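Local coordinates for bifunctional purine biosynthetic protein ADE5,7 (Cryptococcus neoformans var. grubii serotype A, PDB 7LVO) that catalyses, through the GAR synthetase half present here, the ATP-dependent joining of glycine to 5-phosphoribosylamine in de novo purine biosynthesis, at residues A[264-269]-A[460-465]; A[257-262]-A[277-282]; A[380-385]-A[428-433]; A[399-404]-A[449-454]. All blocks are in the same frame, centred on the assembly; numbering follows the deposited sequence.

Interaction 1 (A[264-269]-A[460-465])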
loop_
_atom_site.group_PDB
_atom_site.type_symbol
_atom_site.label_atom_id
_atom_site.label_comp_id
_atom_site.label_asym_id
_atom_site.label_seq_id
_atom_site.Cartn_x
_atom_site.Cartn_y
_atom_site.Cartn_z
ATOM N N ILE A 264 -3.583 12.338 -11.354
ATOM C CA ILE A 264 -2.693 12.156 -12.496
ATOM C C ILE A 264 -2.142 13.489 -12.982
ATOM O O ILE A 264 -0.992 13.569 -13.423
ATOM C CB ILE A 264 -3.437 11.407 -13.616
ATOM C CG1 ILE A 264 -2.482 11.025 -14.748
ATOM C CG2 ILE A 264 -4.573 12.263 -14.177
ATOM C CD1 ILE A 264 -1.463 9.971 -14.368
ATOM N N GLY A 265 -2.944 14.550 -12.917
ATOM C CA GLY A 265 -2.528 15.829 -13.472
ATOM C C GLY A 265 -1.674 16.628 -12.500
ATOM O O GLY A 265 -1.893 16.621 -11.287
ATOM N N GLU A 266 -0.686 17.327 -13.054
ATOM C CA GLU A 266 0.160 18.198 -12.252
ATOM C C GLU A 266 -0.691 19.236 -11.521
ATOM O O GLU A 266 -1.804 19.580 -11.936
ATOM C CB GLU A 266 1.198 18.892 -13.128
ATOM C CG GLU A 266 2.196 17.946 -13.781
ATOM C CD GLU A 266 3.234 18.673 -14.614
ATOM O OE1 GLU A 266 3.058 19.886 -14.863
ATOM O OE2 GLU A 266 4.232 18.031 -15.020
ATOM N N GLY A 267 -0.150 19.735 -10.411
ATOM C CA GLY A 267 -0.899 20.630 -9.561
ATOM C C GLY A 267 -1.996 19.971 -8.763
ATOM O O GLY A 267 -2.854 20.671 -8.221
ATOM N N ASP A 268 -1.994 18.642 -8.672
ATOM C CA ASP A 268 -3.004 17.891 -7.933
ATOM C C ASP A 268 -4.396 18.126 -8.526
ATOM O O ASP A 268 -5.314 18.614 -7.868
ATOM C CB ASP A 268 -2.970 18.250 -6.442
ATOM C CG ASP A 268 -1.610 18.009 -5.816
ATOM O OD1 ASP A 268 -0.771 18.932 -5.836
ATOM O OD2 ASP A 268 -1.377 16.890 -5.315
ATOM N N THR A 269 -4.533 17.759 -9.797
ATOM C CA THR A 269 -5.802 17.877 -10.500
ATOM C C THR A 269 -5.974 16.676 -11.420
ATOM O O THR A 269 -5.019 15.953 -11.718
ATOM C CB THR A 269 -5.885 19.182 -11.309
ATOM O OG1 THR A 269 -4.770 19.266 -12.207
ATOM C CG2 THR A 269 -5.885 20.390 -10.380
ATOM N N ARG A 460 4.214 12.968 -13.766
ATOM C CA ARG A 460 4.085 14.313 -13.219
ATOM C C ARG A 460 5.467 14.877 -12.911
ATOM O O ARG A 460 6.310 14.195 -12.328
ATOM C CB ARG A 460 3.224 14.300 -11.956
ATOM C CG ARG A 460 1.745 14.063 -12.214
ATOM C CD ARG A 460 0.941 14.027 -10.917
ATOM N NE ARG A 460 1.120 15.235 -10.114
ATOM C CZ ARG A 460 0.393 15.539 -9.045
ATOM N NH1 ARG A 460 -0.595 14.762 -8.635
ATOM N NH2 ARG A 460 0.665 16.653 -8.372
ATOM N N ARG A 461 5.696 16.129 -13.305
ATOM C CA ARG A 461 6.967 16.792 -13.051
ATOM C C ARG A 461 7.007 17.511 -11.710
ATOM O O ARG A 461 8.064 18.032 -11.335
ATOM C CB ARG A 461 7.266 17.789 -14.172
ATOM C CG ARG A 461 7.352 17.163 -15.557
ATOM C CD ARG A 461 7.507 18.236 -16.629
ATOM N NE ARG A 461 6.349 19.119 -16.680
ATOM C CZ ARG A 461 6.266 20.205 -17.438
ATOM N NH1 ARG A 461 7.265 20.577 -18.223
ATOM N NH2 ARG A 461 5.155 20.936 -17.404
ATOM N N ASP A 462 5.894 17.548 -10.977
ATOM C CA ASP A 462 5.791 18.334 -9.752
ATOM C C ASP A 462 5.684 17.459 -8.505
ATOM O O ASP A 462 5.120 17.881 -7.494
ATOM C CB ASP A 462 4.588 19.275 -9.832
ATOM C CG ASP A 462 3.274 18.526 -9.940
ATOM O OD1 ASP A 462 3.286 17.373 -10.431
ATOM O OD2 ASP A 462 2.234 19.081 -9.533
ATOM N N ILE A 463 6.217 16.237 -8.560
ATOM C CA ILE A 463 6.207 15.382 -7.379
ATOM C C ILE A 463 6.969 16.070 -6.257
ATOM O O ILE A 463 8.119 16.493 -6.433
ATOM C CB ILE A 463 6.807 14.007 -7.703
ATOM C CG1 ILE A 463 5.970 13.305 -8.767
ATOM C CG2 ILE A 463 6.903 13.159 -6.432
ATOM C CD1 ILE A 463 4.544 12.987 -8.354
ATOM N N ALA A 464 6.322 16.190 -5.098
ATOM C CA ALA A 464 6.877 16.833 -3.913
ATOM C C ALA A 464 7.034 18.343 -4.080
ATOM O O ALA A 464 7.762 18.983 -3.308
ATOM C CB ALA A 464 8.224 16.218 -3.523
ATOM N N TYR A 465 6.357 18.932 -5.070
ATOM C CA TYR A 465 6.490 20.366 -5.302
ATOM C C TYR A 465 5.908 21.168 -4.144
ATOM O O TYR A 465 6.488 22.177 -3.729
ATOM C CB TYR A 465 5.810 20.752 -6.620
ATOM C CG TYR A 465 4.362 21.173 -6.467
ATOM C CD1 TYR A 465 3.344 20.228 -6.392
ATOM C CD2 TYR A 465 4.016 22.520 -6.395
ATOM C CE1 TYR A 465 2.018 20.618 -6.257
ATOM C CE2 TYR A 465 2.699 22.915 -6.255
ATOM C CZ TYR A 465 1.705 21.963 -6.187
ATOM O OH TYR A 465 0.390 22.359 -6.050
#

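Interaction 2 (A[257-262]-A[277-282])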
loop_
_atom_site.group_PDB
_atom_site.type_symbol
_atom_site.label_atom_id
_atom_site.label_comp_id
_atom_site.label_asym_id
_atom_site.label_seq_id
_atom_site.Cartn_x
_atom_site.Cartn_y
_atom_site.Cartn_z
ATOM N N ALA A 257 6.773 9.325 8.073
ATOM C CA ALA A 257 5.525 9.640 7.395
ATOM C C ALA A 257 5.792 10.014 5.943
ATOM O O ALA A 257 6.809 10.622 5.608
ATOM C CB ALA A 257 4.801 10.785 8.107
ATOM N N ALA A 258 4.860 9.640 5.074
ATOM C CA ALA A 258 4.989 9.879 3.647
ATOM C C ALA A 258 3.756 10.600 3.126
ATOM O O ALA A 258 2.708 10.629 3.770
ATOM C CB ALA A 258 5.190 8.563 2.882
ATOM N N GLN A 259 3.904 11.202 1.943
ATOM C CA GLN A 259 2.796 11.805 1.220
ATOM C C GLN A 259 2.801 11.272 -0.208
ATOM O O GLN A 259 3.861 11.153 -0.829
ATOM C CB GLN A 259 2.885 13.331 1.205
ATOM C CG GLN A 259 2.442 13.984 2.503
ATOM C CD GLN A 259 2.314 15.492 2.379
ATOM O OE1 GLN A 259 3.298 16.224 2.496
ATOM N NE2 GLN A 259 1.097 15.964 2.130
ATOM N N ASP A 260 1.614 10.963 -0.722
ATOM C CA ASP A 260 1.440 10.408 -2.055
ATOM C C ASP A 260 0.648 11.374 -2.924
ATOM O O ASP A 260 -0.114 12.208 -2.429
ATOM C CB ASP A 260 0.729 9.047 -1.981
ATOM C CG ASP A 260 0.497 8.430 -3.345
ATOM O OD1 ASP A 260 1.438 8.426 -4.170
ATOM O OD2 ASP A 260 -0.624 7.941 -3.592
ATOM N N HIS A 261 0.852 11.259 -4.236
ATOM C CA HIS A 261 0.147 12.069 -5.230
ATOM C C HIS A 261 -0.859 11.166 -5.944
ATOM O O HIS A 261 -0.502 10.438 -6.873
ATOM C CB HIS A 261 1.124 12.694 -6.220
ATOM C CG HIS A 261 2.014 13.730 -5.619
ATOM N ND1 HIS A 261 1.726 15.077 -5.668
ATOM C CD2 HIS A 261 3.186 13.621 -4.953
ATOM C CE1 HIS A 261 2.685 15.751 -5.062
ATOM N NE2 HIS A 261 3.582 14.892 -4.617
ATOM N N LYS A 262 -2.119 11.231 -5.511
ATOM C CA LYS A 262 -3.133 10.335 -6.053
ATOM C C LYS A 262 -3.544 10.741 -7.464
ATOM O O LYS A 262 -3.827 9.881 -8.303
ATOM C CB LYS A 262 -4.355 10.310 -5.133
ATOM C CG LYS A 262 -4.107 9.694 -3.767
ATOM C CD LYS A 262 -5.360 9.763 -2.895
ATOM C CE LYS A 262 -5.156 9.048 -1.565
ATOM N NZ LYS A 262 -6.375 9.100 -0.704
ATOM N N GLY A 277 3.373 9.147 -7.252
ATOM C CA GLY A 277 4.639 9.494 -6.639
ATOM C C GLY A 277 4.510 9.792 -5.161
ATOM O O GLY A 277 3.446 10.208 -4.699
ATOM N N ALA A 278 5.587 9.584 -4.407
ATOM C CA ALA A 278 5.557 9.796 -2.966
ATOM C C ALA A 278 6.921 10.275 -2.489
ATOM O O ALA A 278 7.928 10.175 -3.195
ATOM C CB ALA A 278 5.152 8.513 -2.224
ATOM N N TYR A 279 6.938 10.809 -1.276
ATOM C CA TYR A 279 8.163 11.306 -0.669
ATOM C C TYR A 279 8.046 11.157 0.842
ATOM O O TYR A 279 6.943 11.110 1.398
ATOM C CB TYR A 279 8.441 12.766 -1.053
ATOM C CG TYR A 279 7.290 13.710 -0.779
ATOM C CD1 TYR A 279 6.256 13.856 -1.689
ATOM C CD2 TYR A 279 7.236 14.446 0.398
ATOM C CE1 TYR A 279 5.201 14.713 -1.446
ATOM C CE2 TYR A 279 6.180 15.305 0.654
ATOM C CZ TYR A 279 5.168 15.434 -0.275
ATOM O OH TYR A 279 4.110 16.282 -0.033
ATOM N N ALA A 280 9.205 11.082 1.501
ATOM C CA ALA A 280 9.257 10.909 2.948
ATOM C C ALA A 280 10.648 11.278 3.423
ATOM O O ALA A 280 11.614 11.110 2.672
ATOM C CB ALA A 280 8.922 9.458 3.345
ATOM N N PRO A 281 10.789 11.793 4.658
ATOM C CA PRO A 281 9.694 12.137 5.575
ATOM C C PRO A 281 8.912 13.358 5.096
ATOM O O PRO A 281 9.507 14.315 4.640
ATOM C CB PRO A 281 10.410 12.442 6.903
ATOM C CG PRO A 281 11.774 11.865 6.761
ATOM C CD PRO A 281 12.108 11.936 5.298
ATOM N N ALA A 282 7.598 13.301 5.192
ATOM C CA ALA A 282 6.755 14.425 4.805
ATOM C C ALA A 282 6.928 15.552 5.812
ATOM O O ALA A 282 6.536 15.384 6.975
ATOM C CB ALA A 282 5.291 13.983 4.738
#

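Interaction 3 (A[380-385]-A[428-433])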
loop_
_atom_site.group_PDB
_atom_site.type_symbol
_atom_site.label_atom_id
_atom_site.label_comp_id
_atom_site.label_asym_id
_atom_site.label_seq_id
_atom_site.Cartn_x
_atom_site.Cartn_y
_atom_site.Cartn_z
ATOM N N SER A 380 9.814 8.975 -4.929
ATOM C CA SER A 380 9.494 8.025 -5.985
ATOM C C SER A 380 8.600 8.720 -6.997
ATOM O O SER A 380 7.600 9.334 -6.619
ATOM C CB SER A 380 8.797 6.776 -5.432
ATOM O OG SER A 380 7.567 7.096 -4.803
ATOM N N VAL A 381 8.954 8.619 -8.276
ATOM C CA VAL A 381 8.213 9.268 -9.355
ATOM C C VAL A 381 7.789 8.193 -10.348
ATOM O O VAL A 381 8.635 7.478 -10.897
ATOM C CB VAL A 381 9.045 10.352 -10.049
ATOM C CG1 VAL A 381 8.251 10.950 -11.212
ATOM C CG2 VAL A 381 9.443 11.441 -9.060
ATOM N N VAL A 382 6.486 8.091 -10.585
ATOM C CA VAL A 382 5.910 7.013 -11.376
ATOM C C VAL A 382 5.863 7.419 -12.842
ATOM O O VAL A 382 5.487 8.547 -13.185
ATOM C CB VAL A 382 4.502 6.647 -10.858
ATOM C CG1 VAL A 382 3.819 5.673 -11.813
ATOM C CG2 VAL A 382 4.580 6.054 -9.455
ATOM N N LEU A 383 6.250 6.489 -13.709
ATOM C CA LEU A 383 6.041 6.596 -15.146
ATOM C C LEU A 383 4.893 5.671 -15.531
ATOM O O LEU A 383 4.943 4.467 -15.254
ATOM C CB LEU A 383 7.309 6.234 -15.909
ATOM C CG LEU A 383 8.159 7.407 -16.402
ATOM C CD1 LEU A 383 8.599 8.297 -15.259
ATOM C CD2 LEU A 383 9.372 6.890 -17.170
ATOM N N ALA A 384 3.859 6.232 -16.151
ATOM C CA ALA A 384 2.650 5.493 -16.478
ATOM C C ALA A 384 2.474 5.401 -17.992
ATOM O O ALA A 384 3.168 6.061 -18.764
ATOM C CB ALA A 384 1.420 6.147 -15.835
ATOM N N SER A 385 1.518 4.574 -18.396
ATOM C CA SER A 385 1.215 4.354 -19.803
ATOM C C SER A 385 0.225 5.392 -20.316
ATOM O O SER A 385 -0.601 5.917 -19.569
ATOM C CB SER A 385 0.642 2.949 -20.014
ATOM O OG SER A 385 1.572 1.943 -19.639
ATOM N N VAL A 428 3.952 1.904 -14.977
ATOM C CA VAL A 428 4.995 1.055 -15.540
ATOM C C VAL A 428 6.151 0.869 -14.566
ATOM O O VAL A 428 6.565 -0.260 -14.285
ATOM C CB VAL A 428 5.478 1.643 -16.882
ATOM C CG1 VAL A 428 6.501 0.729 -17.530
ATOM C CG2 VAL A 428 4.297 1.863 -17.813
ATOM N N LEU A 429 6.692 1.962 -14.038
ATOM C CA LEU A 429 7.823 1.874 -13.128
ATOM C C LEU A 429 7.885 3.155 -12.302
ATOM O O LEU A 429 7.107 4.093 -12.500
ATOM C CB LEU A 429 9.128 1.623 -13.893
ATOM C CG LEU A 429 9.556 2.626 -14.975
ATOM C CD1 LEU A 429 10.102 3.906 -14.353
ATOM C CD2 LEU A 429 10.574 1.995 -15.899
ATOM N N ALA A 430 8.824 3.185 -11.365
ATOM C CA ALA A 430 9.045 4.339 -10.507
ATOM C C ALA A 430 10.540 4.611 -10.434
ATOM O O ALA A 430 11.327 3.697 -10.175
ATOM C CB ALA A 430 8.472 4.103 -9.106
ATOM N N VAL A 431 10.925 5.857 -10.678
ATOM C CA VAL A 431 12.311 6.300 -10.562
ATOM C C VAL A 431 12.462 6.945 -9.191
ATOM O O VAL A 431 11.777 7.926 -8.885
ATOM C CB VAL A 431 12.688 7.276 -11.685
ATOM C CG1 VAL A 431 14.173 7.617 -11.612
ATOM C CG2 VAL A 431 12.344 6.682 -13.039
ATOM N N CYS A 432 13.339 6.391 -8.364
ATOM C CA CYS A 432 13.406 6.741 -6.952
ATOM C C CYS A 432 14.829 7.104 -6.565
ATOM O O CYS A 432 15.795 6.663 -7.193
ATOM C CB CYS A 432 12.913 5.577 -6.089
ATOM S SG CYS A 432 11.383 4.800 -6.689
ATOM N N ALA A 433 14.946 7.915 -5.513
ATOM C CA ALA A 433 16.248 8.358 -5.037
ATOM C C ALA A 433 16.112 8.913 -3.625
ATOM O O ALA A 433 15.038 9.362 -3.209
ATOM C CB ALA A 433 16.853 9.414 -5.971
#

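Interaction 4 (A[399-404]-A[449-454])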
loop_
_atom_site.group_PDB
_atom_site.type_symbol
_atom_site.label_atom_id
_atom_site.label_comp_id
_atom_site.label_asym_id
_atom_site.label_seq_id
_atom_site.Cartn_x
_atom_site.Cartn_y
_atom_site.Cartn_z
ATOM N N THR A 399 13.184 1.511 -23.363
ATOM C CA THR A 399 14.605 1.831 -23.381
ATOM C C THR A 399 15.028 2.184 -21.960
ATOM O O THR A 399 14.541 3.167 -21.390
ATOM C CB THR A 399 14.895 2.991 -24.330
ATOM O OG1 THR A 399 14.389 2.681 -25.634
ATOM C CG2 THR A 399 16.396 3.251 -24.422
ATOM N N LEU A 400 15.926 1.379 -21.391
ATOM C CA LEU A 400 16.396 1.555 -20.018
ATOM C C LEU A 400 17.915 1.699 -20.053
ATOM O O LEU A 400 18.642 0.705 -20.128
ATOM C CB LEU A 400 15.963 0.382 -19.141
ATOM C CG LEU A 400 14.462 0.098 -19.093
ATOM C CD1 LEU A 400 14.195 -1.277 -18.502
ATOM C CD2 LEU A 400 13.742 1.170 -18.298
ATOM N N ASN A 401 18.384 2.926 -20.006
ATOM C CA ASN A 401 19.810 3.228 -19.997
ATOM C C ASN A 401 20.306 3.338 -18.565
ATOM O O ASN A 401 19.517 3.379 -17.619
ATOM C CB ASN A 401 20.056 4.515 -20.775
ATOM C CG ASN A 401 19.644 4.399 -22.233
ATOM O OD1 ASN A 401 20.017 3.443 -22.914
ATOM N ND2 ASN A 401 18.871 5.361 -22.718
ATOM N N PRO A 402 21.623 3.374 -18.361
ATOM C CA PRO A 402 22.146 3.456 -16.987
ATOM C C PRO A 402 21.624 4.697 -16.282
ATOM O O PRO A 402 21.702 5.809 -16.806
ATOM C CB PRO A 402 23.667 3.503 -17.182
ATOM C CG PRO A 402 23.892 2.859 -18.515
ATOM C CD PRO A 402 22.701 3.246 -19.355
ATOM N N THR A 403 21.086 4.499 -15.084
ATOM C CA THR A 403 20.564 5.614 -14.307
ATOM C C THR A 403 21.665 6.238 -13.467
ATOM O O THR A 403 22.673 5.596 -13.174
ATOM C CB THR A 403 19.423 5.142 -13.407
ATOM O OG1 THR A 403 19.911 4.180 -12.465
ATOM C CG2 THR A 403 18.316 4.515 -14.239
ATOM N N PRO A 404 21.501 7.506 -13.071
ATOM C CA PRO A 404 22.516 8.151 -12.227
ATOM C C PRO A 404 22.893 7.322 -11.009
ATOM O O PRO A 404 22.220 6.348 -10.668
ATOM C CB PRO A 404 21.849 9.473 -11.819
ATOM C CG PRO A 404 20.904 9.765 -12.945
ATOM C CD PRO A 404 20.404 8.426 -13.427
ATOM N N ILE A 449 14.962 9.918 -14.925
ATOM C CA ILE A 449 13.880 9.828 -15.898
ATOM C C ILE A 449 14.424 9.962 -17.314
ATOM O O ILE A 449 13.927 9.322 -18.247
ATOM C CB ILE A 449 12.813 10.901 -15.609
ATOM C CG1 ILE A 449 12.265 10.755 -14.190
ATOM C CG2 ILE A 449 11.693 10.827 -16.637
ATOM C CD1 ILE A 449 11.248 9.648 -14.020
ATOM N N SER A 450 15.455 10.794 -17.497
ATOM C CA SER A 450 15.993 11.039 -18.827
ATOM C C SER A 450 16.605 9.794 -19.451
ATOM O O SER A 450 16.831 9.774 -20.669
ATOM C CB SER A 450 17.046 12.146 -18.763
ATOM O OG SER A 450 16.541 13.291 -18.091
ATOM N N GLN A 451 16.879 8.764 -18.657
ATOM C CA GLN A 451 17.474 7.529 -19.143
ATOM C C GLN A 451 16.436 6.436 -19.379
ATOM O O GLN A 451 16.806 5.273 -19.572
ATOM C CB GLN A 451 18.528 7.034 -18.153
ATOM C CG GLN A 451 19.562 8.088 -17.771
ATOM C CD GLN A 451 20.321 8.617 -18.963
ATOM O OE1 GLN A 451 20.332 8.005 -20.030
ATOM N NE2 GLN A 451 20.964 9.770 -18.790
ATOM N N ILE A 452 15.152 6.778 -19.348
ATOM C CA ILE A 452 14.070 5.826 -19.571
ATOM C C ILE A 452 13.154 6.409 -20.637
ATOM O O ILE A 452 12.815 7.598 -20.592
ATOM C CB ILE A 452 13.281 5.530 -18.278
ATOM C CG1 ILE A 452 14.223 5.051 -17.179
ATOM C CG2 ILE A 452 12.189 4.493 -18.544
ATOM C CD1 ILE A 452 13.564 4.889 -15.828
ATOM N N SER A 453 12.748 5.576 -21.592
ATOM C CA SER A 453 11.905 6.041 -22.683
ATOM C C SER A 453 11.056 4.895 -23.209
ATOM O O SER A 453 11.576 3.814 -23.497
ATOM C CB SER A 453 12.757 6.635 -23.814
ATOM O OG SER A 453 11.943 7.129 -24.862
ATOM N N PHE A 454 9.753 5.138 -23.325
ATOM C CA PHE A 454 8.855 4.231 -24.027
ATOM C C PHE A 454 7.689 5.047 -24.571
ATOM O O PHE A 454 7.291 6.059 -23.982
ATOM C CB PHE A 454 8.365 3.086 -23.132
ATOM C CG PHE A 454 7.648 3.530 -21.893
ATOM C CD1 PHE A 454 6.278 3.721 -21.903
ATOM C CD2 PHE A 454 8.343 3.740 -20.714
ATOM C CE1 PHE A 454 5.611 4.123 -20.759
ATOM C CE2 PHE A 454 7.684 4.143 -19.567
ATOM C CZ PHE A 454 6.320 4.331 -19.583
#

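Interaction 1 (A[264-269]-A[460-465])
Glu-266 and Arg-461 carry one salt bridge of this surface contact. The glutamate chain is extended, and its OE2 meets Arg-461 NE at 2.9 Å through the syn lone pair. Carboxylate and guanidinium are nearly coplanar, and OE1 adds a weak bond to NH2. OE2 also accepts from Arg-461 N, which comes from above the carboxylate plane, so two donors of one residue grip a single oxygen.

A second ionic group surrounds Asp-462. Arg-460 grips it side-on, with NE on OD1 at 3.1 Å and NH2 on OD2 at 3.1 Å. Asp-268 joins this network through a long pair, OD2 to Arg-460 NH2 at 3.7 Å. Gly-267 N donates to Asp-462 OD2 at 2.6 Å in a nearly straight bond (171°). It and Arg-460 NH2 arrive from opposite faces of that carboxylate.

Two contacts involve flat groups. Gly-265 O sits over the centre of the Arg-460 guanidinium. Asp-268 OD1 meets the ring edge of Tyr-465 at CE1, 3.3 Å away.

The loop 264-269 follows strand 259-263, where Arg-263 O takes Arg-460 NH1 and His-261 touches Arg-460 and Asp-268. Ile-463 packs on strand 377-384, and Tyr-446 OH of helix 438-449 bonds Arg-460 O and Ile-463 N.

Interaction 2 (A[257-262]-A[277-282])
Gln-259 and Tyr-279 lie side by side on one face of the sheet and point the same way. They are a hydrogen-bonded antiparallel pair, with Gln-259 N on Tyr-279 O and Tyr-279 N on Gln-259 O, each at 3.1 Å. Tyr-279 holds CG between its backbone N and carbonyl carbon (chi1 53°), which brings the hydroxyl end of the ring beside Gln-259, with Tyr-279 CZ 3.4 Å from Gln-259 CB. The amide and ring planes stand 62° apart. Tyr-279 OH donates to Gln-259 OE1 at 2.7 Å, arriving from above the amide plane. The other end of the amide, NE2, bonds Glu-240 O, so each polar atom of the amide has a partner, which should fix its rotation.

The rings of His-261 and Tyr-279 meet rim to rim, with planes at 47° and His-261 NE2 3.6 Å from Tyr-279 CE1. His-261 also turns its ring edge to Gly-277 O, which accepts the backbone N of His-261 at 2.8 Å. Ala-282 CB packs on Gln-259 CG at 3.6 Å. A cis peptide precedes Pro-281, and the next residue, Ala-282, bonds Ala-257 O through its N.

These strands form one margin of a five-stranded antiparallel sheet. Strand 277-280 pairs onward with strand 377-384. Gln-259 also lies close to Ile-241, within the predicted ATP-binding stretch of the ATP-grasp domain.

Interaction 3 (A[380-385]-A[428-433])
Leu-383 and Leu-429 lie alongside each other on one face of the sheet, pointing the same way. From Leu-383, CB is 4.0 Å from Leu-429 CD1. Further out, CD2 stays beside the same methyl, 4.2 Å from Leu-429 CD1. The other tip, CD1, turns to Ile-449 of helix 438-449. Leu-429 keeps CG between its backbone N and carbonyl carbon (chi1 58°), and its CD1 lies against Leu-383.

The opposite face carries smaller groups. Cys-432 SG touches Ser-380 CB at 3.5 Å, while Ser-380 OG bonds Pro-339 O. Val-382 CG2 lies 4.4 Å from Ala-430 CB.

The backbones run antiparallel. Val-431 N meets Val-381 O at 2.8 Å, and Leu-383 N meets Leu-429 O at the same length. Leu-383 O accepts twice, from Val-428 N at 2.8 Å and from Leu-429 N at 3.3 Å.

Val-428 and Leu-429 thus both face Leu-383, a classic beta bulge. It lies between two inner strands of the five-stranded antiparallel sheet. Helix 438-449 covers the face of Val-381, Leu-383 and Val-431, making a buried sheet-and-helix core in the GAR synthetase C domain.

Interaction 4 (A[399-404]-A[449-454])
Strands 399-400 and 452-453 pair antiparallel through two backbone bonds, Thr-399 N to Ser-453 O at 2.8 Å and Ser-453 N to Thr-399 O at 3.0 Å, and Asn-401 N to Gln-451 O at 2.9 Å carries the pairing one step past them. The result is a small two-stranded beta ladder at the surface of the GAR synthetase C domain. A type I turn from Ile-449 to Ile-452 leads into its second strand.

Leu-400 and Ile-452 face the same side as a non-hydrogen-bonded pair. Their side chains cross at a slant, with Leu-400 CD2 3.7 Å from Ile-452 CG2. Ile-452 goes on to touch Leu-383, Val-409, Leu-429 and Val-431, and Leu-400 touches His-411. This side of the ladder therefore lies on the larger antiparallel sheet.

Thr-399 and Ser-453 are on the other side, exposed, with CB to CB at 4.3 Å. Asn-401 and Gln-451 continue the contact beyond the paired strands. Their side chains cross at about a right angle, and the amide planes are 71° apart. They touch without a hydrogen bond between the amides; the nearest side-chain approach is Gln-451 OE1 to Asn-401 CB at 3.6 Å.

Gln-451 gives the largest area to this contact. Its CG stands beside the backbone N (chi1 -52°), which sets this methylene of Gln-451 3.3 Å from Pro-402 O.

Overall arrangement
Interactions 2 and 3 belong to one five-stranded antiparallel sheet; interactions 1 and 4 pack beside it. Interaction 2 pairs strands 259-263 and 277-280, and interaction 3 pairs 377-384 with 427-435. Their centres are 13 Å apart, and they meet where strand 277-280 adjoins 377-384. Interaction 1, its centre 12 Å from that of interaction 2, ties a loop of the ATP-grasp domain to segment 460-465 of the C domain. Interaction 4, 11 Å from interaction 3 between centres, packs on its leucine and valine face. Along the chain, interaction 1 opens before interaction 2 closes, then encloses interactions 3 and 4, which interlock. The strands thus join ATP-grasp and C-domain sequence in one sheet.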